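Local coordinates for protein aminotransferase, class I (Staphylococcus aureus, PDB 2O1B) that probably transfers amino groups between amino acids and 2-oxo acids, as an aspartate-type aminotransferase that uses pyridoxal-5'-phosphate as its cofactor, at residues C113-Y116 / G117-N120; P60-Q63 / G64-D67; V95-Q99 / R100-V104; S172-S176 / Q177-K181. All coordinates share one frame; numbering follows the deposited sequence.

Only contact 1 (113-120) reaches the cofactor: there strand 112-115 runs through a turn into helix 118-129, whose first residues hold the phosphate group of pyridoxal-5'-phosphate. Contact 3 (95-104) closes helix 88-102, just before that strand in the chain; its nearest atoms come to about 8 Å from contact 1, and the side chain of Tyr98 lies about 12 Å from a cofactor. Contact 2 (60-67) opens helix 63-72, its centre about 21 Å from that of contact 1, and both touch the second subunit. Contact 4 (172-181) takes in the loop before helix 176-181 and the whole of that short surface helix, about 30 Å from contact 1 and about 47 Å from contact 2, centre to centre.

Contact 1: C113-Y116 / G117-N120; sequences CILY and GTKN. With PLP (pyridoxal-5'-phosphate), chain B.
Gly117 follows Tyr116 at the bend where strand 112-115 ends, and its N reaches back to Leu115 O at 3.0 Å in a weak bond, strongly bent at 132°. This closes an inverse gamma turn centred on Tyr116. With its positive phi, Gly117 swings the chain round toward the helix, and its own O accepts a weak bond from Asn120 N. Thr118 comes next, its backbone N pointing at phosphate oxygen O3P of pyridoxal-5'-phosphate, 2.9 Å away and fairly straight. Its OG1, set between the backbone N and the carbonyl carbon (chi1 64°), lies 2.8 Å from the same O3P in a weak bond. On the side of Thr118 away from the phosphate, Leu115 CD1 packs on its CA at 4.2 Å, joining the end of the strand to the start of the helix. Lys119 adds a second backbone bond, from N to phosphate oxygen O2P at 3.0 Å. Its side chain runs fully extended away from the turn, and NZ bonds to Thr280 O and Asn283 O of the second subunit. Asn120 turns back toward the strand: its CB lies 3.7 Å from Tyr116 O, and its side chain runs beside that of Tyr116. A water donates to Tyr116 O at 2.7 Å and accepts a weak bond from Asn120 N, bridging the turn. Ser250, Ser252 and Arg261 also bond the cofactor. Backbone N-H groups at the first turn of a helix, gripping the phosphate where their dipoles probably help to stabilise its charge, are characteristic of the phosphate-binding cup of fold-type I aminotransferases.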
# COMPACT_ATOMS: atom_id res chain seq x y z
N CYS A 113 -12.12 -8.71 -0.05
CA CYS A 113 -11.17 -7.68 -0.50
C CYS A 113 -9.77 -8.07 -0.06
O CYS A 113 -9.51 -8.21 1.15
CB CYS A 113 -11.52 -6.30 0.08
SG CYS A 113 -10.41 -4.95 -0.44
N ILE A 114 -8.89 -8.27 -1.02
CA ILE A 114 -7.49 -8.60 -0.75
C ILE A 114 -6.75 -7.39 -0.20
O ILE A 114 -6.96 -6.27 -0.66
CB ILE A 114 -6.81 -9.09 -2.04
CG1 ILE A 114 -7.28 -10.51 -2.36
CG2 ILE A 114 -5.32 -9.15 -1.87
CD1 ILE A 114 -8.28 -10.59 -3.46
N LEU A 115 -5.88 -7.62 0.80
CA LEU A 115 -5.14 -6.53 1.47
C LEU A 115 -3.63 -6.66 1.30
O LEU A 115 -3.10 -7.76 1.30
CB LEU A 115 -5.50 -6.45 2.96
CG LEU A 115 -6.97 -6.25 3.35
CD1 LEU A 115 -7.18 -6.32 4.86
CD2 LEU A 115 -7.53 -4.95 2.79
N TYR A 116 -2.96 -5.52 1.18
CA TYR A 116 -1.50 -5.46 1.01
C TYR A 116 -0.84 -5.47 2.39
O TYR A 116 -0.19 -4.49 2.80
CB TYR A 116 -1.13 -4.19 0.24
CG TYR A 116 -1.83 -4.06 -1.09
CD1 TYR A 116 -1.24 -4.53 -2.25
CD2 TYR A 116 -3.09 -3.46 -1.18
CE1 TYR A 116 -1.88 -4.41 -3.49
CE2 TYR A 116 -3.75 -3.35 -2.41
CZ TYR A 116 -3.13 -3.83 -3.56
OH TYR A 116 -3.76 -3.72 -4.78
N GLY A 117 -1.02 -6.58 3.11
CA GLY A 117 -0.76 -6.65 4.54
C GLY A 117 -1.95 -6.02 5.23
O GLY A 117 -2.46 -5.00 4.76
N THR A 118 -2.39 -6.61 6.34
CA THR A 118 -3.61 -6.15 7.01
C THR A 118 -3.50 -4.75 7.61
O THR A 118 -4.51 -4.05 7.71
CB THR A 118 -4.14 -7.13 8.09
OG1 THR A 118 -3.21 -7.26 9.18
CG2 THR A 118 -4.42 -8.49 7.48
N LYS A 119 -2.30 -4.35 8.02
CA LYS A 119 -2.10 -3.01 8.56
C LYS A 119 -2.67 -1.97 7.60
O LYS A 119 -3.43 -1.07 7.99
CB LYS A 119 -0.62 -2.75 8.86
CG LYS A 119 -0.36 -1.37 9.49
CD LYS A 119 1.13 -1.07 9.60
CE LYS A 119 1.35 0.34 10.18
NZ LYS A 119 2.74 0.51 10.68
N ASN A 120 -2.34 -2.11 6.32
CA ASN A 120 -2.82 -1.20 5.28
C ASN A 120 -4.34 -1.12 5.21
O ASN A 120 -4.91 -0.03 5.05
CB ASN A 120 -2.23 -1.60 3.92
CG ASN A 120 -2.42 -0.53 2.87
OD1 ASN A 120 -1.80 0.55 2.93
ND2 ASN A 120 -3.26 -0.82 1.89
N1 PLP B . -3.36 -6.42 13.92
C2 PLP B . -2.78 -7.07 14.99
C2A PLP B . -3.57 -7.28 16.25
C3 PLP B . -1.47 -7.55 14.85
O3 PLP B . -0.85 -8.21 15.87
C4 PLP B . -0.78 -7.36 13.64
C4A PLP B . 0.33 -8.32 13.33
C5 PLP B . -1.38 -6.68 12.58
C6 PLP B . -2.68 -6.21 12.73
C5A PLP B . -0.64 -6.44 11.27
O4P PLP B . -0.51 -7.61 10.48
P PLP B . 0.08 -7.53 8.98
O1P PLP B . 1.48 -8.14 8.97
O2P PLP B . 0.12 -6.08 8.59
O3P PLP B . -0.83 -8.33 8.10
O HOH W 1 0.58 -3.27 5.05

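Contact 2: P60-Q63 / G64-D67; sequences PTPQ and GIID
Gln63 and Asp67, one turn apart, are joined twice. Gln63 NE2 donates to Asp67 OD2 at 2.7 Å, reaching it on the syn side but 28° out of the carboxylate plane, while Asp67 N bonds to Gln63 O at 2.8 Å. The glutamine amide can fold over the turn because its chain bends at chi2 (61°), and the amide and carboxylate planes are turned 49° against each other. This is the first turn of helix 63-72, with Pro62 as its N-cap. Pro62 O receives two weak bonds, from Ile65 N and from the more distant but nearly straight Ile66 N, so one carbonyl serves two amides at the helix start. The packing around the turn is apolar. The Pro62 ring lies alongside Ile65, CD to CD1 at 3.8 Å; Ile65 also packs on Ala293 and Ala297 of helix 288-300, and Tyr301 touches both Pro62 and Ile65. Thr61 OG1 bonds to Asn256 O, and Gln79 of the second subunit packs on Thr61 and Ile66. Just ahead of the N-cap, Thr61 crosses Ile66 at about a right angle, with Ile66 CD1 lying 3.6 Å from Thr61 CB and 3.7 Å from its CG2.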
# COMPACT_ATOMS: atom_id res chain seq x y z
N PRO A 60 10.74 -20.09 9.81
CA PRO A 60 10.77 -19.77 8.39
C PRO A 60 9.43 -19.99 7.72
O PRO A 60 8.57 -20.70 8.25
CB PRO A 60 11.79 -20.77 7.83
CG PRO A 60 11.69 -21.95 8.74
CD PRO A 60 11.34 -21.41 10.10
N THR A 61 9.26 -19.39 6.55
CA THR A 61 8.15 -19.69 5.66
C THR A 61 8.24 -21.15 5.21
O THR A 61 9.31 -21.61 4.79
CB THR A 61 8.17 -18.79 4.40
OG1 THR A 61 8.44 -17.42 4.78
CG2 THR A 61 6.81 -18.86 3.66
N PRO A 62 7.13 -21.90 5.31
CA PRO A 62 7.20 -23.30 4.87
C PRO A 62 7.77 -23.42 3.44
O PRO A 62 7.43 -22.62 2.57
CB PRO A 62 5.75 -23.76 4.91
CG PRO A 62 5.13 -22.91 5.98
CD PRO A 62 5.79 -21.56 5.82
N GLN A 63 8.64 -24.40 3.20
CA GLN A 63 9.36 -24.50 1.93
C GLN A 63 8.43 -24.57 0.71
O GLN A 63 8.72 -24.00 -0.34
CB GLN A 63 10.34 -25.69 1.93
CG GLN A 63 11.27 -25.74 0.70
CD GLN A 63 12.17 -24.51 0.59
OE1 GLN A 63 12.63 -23.96 1.60
NE2 GLN A 63 12.41 -24.06 -0.64
N GLY A 64 7.29 -25.24 0.87
CA GLY A 64 6.30 -25.35 -0.19
C GLY A 64 5.77 -24.02 -0.70
O GLY A 64 5.55 -23.87 -1.90
N ILE A 65 5.57 -23.06 0.20
CA ILE A 65 5.11 -21.72 -0.18
C ILE A 65 6.22 -21.00 -0.94
O ILE A 65 5.97 -20.40 -2.01
CB ILE A 65 4.66 -20.89 1.06
CG1 ILE A 65 3.44 -21.57 1.70
CG2 ILE A 65 4.34 -19.45 0.67
CD1 ILE A 65 3.13 -21.13 3.14
N ILE A 66 7.43 -21.07 -0.40
CA ILE A 66 8.63 -20.57 -1.07
C ILE A 66 8.81 -21.14 -2.48
O ILE A 66 9.00 -20.37 -3.42
CB ILE A 66 9.91 -20.79 -0.21
CG1 ILE A 66 9.79 -20.10 1.16
CG2 ILE A 66 11.15 -20.27 -0.93
CD1 ILE A 66 9.49 -18.59 1.07
N ASP A 67 8.75 -22.47 -2.63
CA ASP A 67 8.91 -23.10 -3.96
C ASP A 67 7.90 -22.60 -4.98
O ASP A 67 8.24 -22.36 -6.14
CB ASP A 67 8.78 -24.63 -3.90
CG ASP A 67 9.78 -25.27 -2.97
OD1 ASP A 67 9.49 -26.39 -2.48
OD2 ASP A 67 10.85 -24.66 -2.74

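Contact 3: V95-Q99 / R100-V104; sequences VDFYQ and RQYNV
Tyr98 and Tyr102, four residues apart, form an edge-to-face pair: the edge of Tyr102 is directed at the face of Tyr98, with CD1 3.8 Å above the centre of that ring. Their centroids lie 5.0 Å apart and their planes meet at 55°, an inclined rather than upright T. Val104 comes to the edge of the same Tyr98 ring, near its plane, CB to CD2 at 4.0 Å, while the phenol OH of Tyr98 bonds to Glu247. A second ring contact lies one residue back. Gln101, its CG anti to the carbonyl carbon (chi1 -73°), lays that CG over the face of Phe97, 3.6 Å from the ring centroid, a CH-pi contact almost along the ring normal. At the rim of Phe97, Arg100 NH2 comes to 4.0 Å from CD1, the guanidinium nearly perpendicular to the ring; Arg100 NE makes a salt bridge with Asp302 and Gln101 OE1 bonds to Lys231. These side chains ride on the last turns of helix 88-102, where Tyr98 O takes a bond from Tyr102 N and a weak, longer one from Val104 N. Asn103, with positive phi, turns the chain out of the helix, and its N makes a weak bond to Gln99 O. Beside it Gln99 NE2 stands 2.7 Å from Asn103 OD1, the two side chains running the same way with their amide planes 78° apart. A water donates to both Val95 O and Val104 O, at 2.8 and 2.6 Å, tying the departing chain back to the helix. Tyr249 meets Phe97 edge-to-face and also touches Tyr98 and Tyr102.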
# COMPACT_ATOMS: atom_id res chain seq x y z
N VAL A 95 -12.55 -17.69 0.14
CA VAL A 95 -13.88 -18.17 0.53
C VAL A 95 -13.85 -19.63 0.96
O VAL A 95 -14.56 -20.01 1.90
CB VAL A 95 -14.98 -17.94 -0.56
CG1 VAL A 95 -15.01 -16.49 -1.03
CG2 VAL A 95 -14.82 -18.87 -1.74
N ASP A 96 -13.02 -20.43 0.29
CA ASP A 96 -12.81 -21.84 0.64
C ASP A 96 -12.24 -22.00 2.04
O ASP A 96 -12.67 -22.86 2.81
CB ASP A 96 -11.86 -22.53 -0.35
CG ASP A 96 -12.49 -22.78 -1.73
OD1 ASP A 96 -13.71 -22.54 -1.93
OD2 ASP A 96 -11.74 -23.23 -2.62
N PHE A 97 -11.23 -21.18 2.35
CA PHE A 97 -10.61 -21.16 3.68
C PHE A 97 -11.67 -20.84 4.73
O PHE A 97 -11.89 -21.62 5.65
CB PHE A 97 -9.47 -20.13 3.69
CG PHE A 97 -8.75 -20.01 5.00
CD1 PHE A 97 -7.75 -20.91 5.36
CD2 PHE A 97 -9.02 -18.94 5.86
CE1 PHE A 97 -7.05 -20.78 6.57
CE2 PHE A 97 -8.32 -18.81 7.07
CZ PHE A 97 -7.34 -19.73 7.41
N TYR A 98 -12.36 -19.71 4.57
CA TYR A 98 -13.41 -19.36 5.52
C TYR A 98 -14.52 -20.40 5.67
O TYR A 98 -15.01 -20.62 6.79
CB TYR A 98 -13.95 -17.95 5.26
CG TYR A 98 -13.36 -16.98 6.24
CD1 TYR A 98 -12.00 -16.65 6.18
CD2 TYR A 98 -14.13 -16.43 7.26
CE1 TYR A 98 -11.43 -15.77 7.12
CE2 TYR A 98 -13.58 -15.54 8.19
CZ TYR A 98 -12.23 -15.22 8.11
OH TYR A 98 -11.69 -14.36 9.04
N GLN A 99 -14.89 -21.06 4.58
CA GLN A 99 -15.89 -22.12 4.62
C GLN A 99 -15.43 -23.31 5.47
O GLN A 99 -16.13 -23.71 6.40
CB GLN A 99 -16.27 -22.59 3.20
CG GLN A 99 -17.39 -23.63 3.19
CD GLN A 99 -18.69 -23.09 3.75
OE1 GLN A 99 -19.23 -22.08 3.28
NE2 GLN A 99 -19.21 -23.77 4.76
N ARG A 100 -14.27 -23.89 5.15
CA ARG A 100 -13.84 -25.06 5.92
C ARG A 100 -13.29 -24.70 7.31
O ARG A 100 -13.31 -25.54 8.21
CB ARG A 100 -12.87 -25.96 5.13
CG ARG A 100 -11.57 -25.31 4.77
CD ARG A 100 -10.60 -26.29 4.10
NE ARG A 100 -9.27 -25.70 4.13
CZ ARG A 100 -8.76 -24.91 3.19
NH1 ARG A 100 -9.44 -24.61 2.09
NH2 ARG A 100 -7.54 -24.41 3.35
N GLN A 101 -12.82 -23.47 7.49
CA GLN A 101 -12.33 -23.04 8.80
C GLN A 101 -13.46 -22.64 9.75
O GLN A 101 -13.50 -23.10 10.90
CB GLN A 101 -11.29 -21.90 8.68
CG GLN A 101 -9.91 -22.33 8.13
CD GLN A 101 -9.04 -23.03 9.16
OE1 GLN A 101 -9.34 -23.03 10.36
NE2 GLN A 101 -7.94 -23.64 8.70
N TYR A 102 -14.38 -21.81 9.28
CA TYR A 102 -15.39 -21.19 10.14
C TYR A 102 -16.86 -21.40 9.73
O TYR A 102 -17.77 -20.81 10.33
CB TYR A 102 -15.08 -19.69 10.32
CG TYR A 102 -13.64 -19.42 10.74
CD1 TYR A 102 -12.72 -18.88 9.85
CD2 TYR A 102 -13.20 -19.74 12.03
CE1 TYR A 102 -11.39 -18.65 10.23
CE2 TYR A 102 -11.88 -19.51 12.42
CZ TYR A 102 -10.98 -18.97 11.52
OH TYR A 102 -9.66 -18.76 11.90
N ASN A 103 -17.08 -22.25 8.73
CA ASN A 103 -18.42 -22.47 8.14
C ASN A 103 -19.12 -21.16 7.76
O ASN A 103 -20.33 -20.99 7.97
CB ASN A 103 -19.30 -23.36 9.04
CG ASN A 103 -20.49 -23.97 8.28
OD1 ASN A 103 -20.40 -24.27 7.08
ND2 ASN A 103 -21.60 -24.18 8.99
N VAL A 104 -18.34 -20.23 7.21
CA VAL A 104 -18.83 -18.93 6.79
C VAL A 104 -18.87 -18.90 5.27
O VAL A 104 -17.84 -19.09 4.62
CB VAL A 104 -17.92 -17.78 7.28
CG1 VAL A 104 -18.39 -16.44 6.74
CG2 VAL A 104 -17.86 -17.74 8.81
O HOH W 2 -17.03 -18.80 2.13

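Contact 4: S172-S176 / Q177-K181; sequences SKVDS and QIIDK
The side chains of Asp175 and Gln177 lie side by side, the carboxylate and amide planes 57° apart, so they do not stack. It is an aliphatic carbon that meets the carboxylate, Gln177 CB lying 3.5 Å from Asp175 OD1. Asp175 sits at the N-cap of helix 176-181, yet its side chain makes no capping bond: with CG anti to the backbone N (chi1 -175°), the carboxylate lies alongside Gln177. The turn is held by main-chain bonds. Asp175 O accepts a nearly straight bond from Ile179 N at 3.1 Å and a weak, bent one from Ile178 N, and Asp180 N reaches Ser176 O at 3.3 Å. On the apolar side Val174 crosses Ile179, CG1 to CG1 at 3.5 Å, and Ile179 CD1 touches Val174 O. Ile178 CG1 lies 3.7 Å from Asp175 CB, while Val174 CG1 approaches Ile178 CB at 4.2 Å. This short surface helix follows the loop after strand 156-161 and leads directly into strand 182-187 of the mixed sheet; Ile178 O accepts a bond from Thr182 OG1 at that junction, and Ile178 and Lys181 rest on Tyr135 of the adjacent strand 135-140.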
# COMPACT_ATOMS: atom_id res chain seq x y z
N SER A 172 -22.77 -1.97 28.40
CA SER A 172 -23.59 -1.21 29.34
C SER A 172 -22.79 -0.12 30.05
O SER A 172 -23.37 0.82 30.61
CB SER A 172 -24.26 -2.14 30.36
OG SER A 172 -23.34 -2.54 31.37
N LYS A 173 -21.47 -0.24 30.03
CA LYS A 173 -20.59 0.74 30.68
C LYS A 173 -20.08 1.83 29.73
O LYS A 173 -19.51 2.83 30.19
CB LYS A 173 -19.42 0.03 31.36
CG LYS A 173 -19.77 -0.65 32.68
CD LYS A 173 -18.61 -1.55 33.13
CE LYS A 173 -18.98 -2.40 34.34
NZ LYS A 173 -18.51 -1.81 35.62
N VAL A 174 -20.28 1.66 28.42
CA VAL A 174 -19.99 2.73 27.46
C VAL A 174 -21.05 3.83 27.63
O VAL A 174 -22.25 3.54 27.68
CB VAL A 174 -19.98 2.23 25.99
CG1 VAL A 174 -19.47 3.34 25.05
CG2 VAL A 174 -19.11 0.98 25.83
N ASP A 175 -20.59 5.07 27.74
CA ASP A 175 -21.50 6.21 27.88
C ASP A 175 -22.55 6.19 26.77
O ASP A 175 -22.21 6.08 25.59
CB ASP A 175 -20.72 7.53 27.87
CG ASP A 175 -21.60 8.74 28.13
OD1 ASP A 175 -21.40 9.77 27.46
OD2 ASP A 175 -22.50 8.66 29.00
N SER A 176 -23.82 6.28 27.16
CA SER A 176 -24.93 6.20 26.20
C SER A 176 -24.78 7.18 25.05
O SER A 176 -25.15 6.87 23.91
CB SER A 176 -26.28 6.37 26.90
OG SER A 176 -26.39 7.63 27.54
N GLN A 177 -24.23 8.36 25.34
CA GLN A 177 -24.01 9.40 24.33
C GLN A 177 -22.95 9.01 23.30
O GLN A 177 -23.10 9.32 22.12
CB GLN A 177 -23.64 10.73 25.00
CG GLN A 177 -24.69 11.25 25.98
CD GLN A 177 -24.60 12.76 26.20
OE1 GLN A 177 -24.45 13.22 27.34
NE2 GLN A 177 -24.68 13.53 25.11
N ILE A 178 -21.90 8.33 23.76
CA ILE A 178 -20.83 7.87 22.88
C ILE A 178 -21.33 6.78 21.92
O ILE A 178 -21.06 6.84 20.73
CB ILE A 178 -19.58 7.33 23.66
CG1 ILE A 178 -19.04 8.35 24.68
CG2 ILE A 178 -18.49 6.88 22.70
CD1 ILE A 178 -18.71 9.75 24.13
N ILE A 179 -22.05 5.80 22.46
CA ILE A 179 -22.60 4.69 21.66
C ILE A 179 -23.43 5.23 20.50
O ILE A 179 -23.30 4.77 19.37
CB ILE A 179 -23.49 3.75 22.51
CG1 ILE A 179 -22.72 3.16 23.68
CG2 ILE A 179 -24.09 2.64 21.64
CD1 ILE A 179 -23.62 2.64 24.82
N ASP A 180 -24.29 6.20 20.80
CA ASP A 180 -25.15 6.83 19.80
C ASP A 180 -24.36 7.51 18.68
O ASP A 180 -24.79 7.51 17.53
CB ASP A 180 -26.08 7.84 20.48
CG ASP A 180 -27.29 7.18 21.14
OD1 ASP A 180 -27.27 5.95 21.39
OD2 ASP A 180 -28.28 7.90 21.41
N LYS A 181 -23.20 8.07 19.02
CA LYS A 181 -22.40 8.79 18.03
C LYS A 181 -21.38 7.91 17.33
O LYS A 181 -20.74 8.35 16.36
CB LYS A 181 -21.69 9.99 18.68
CG LYS A 181 -22.60 11.13 19.09
CD LYS A 181 -21.78 12.23 19.72
CE LYS A 181 -22.66 13.23 20.47
NZ LYS A 181 -21.83 14.19 21.24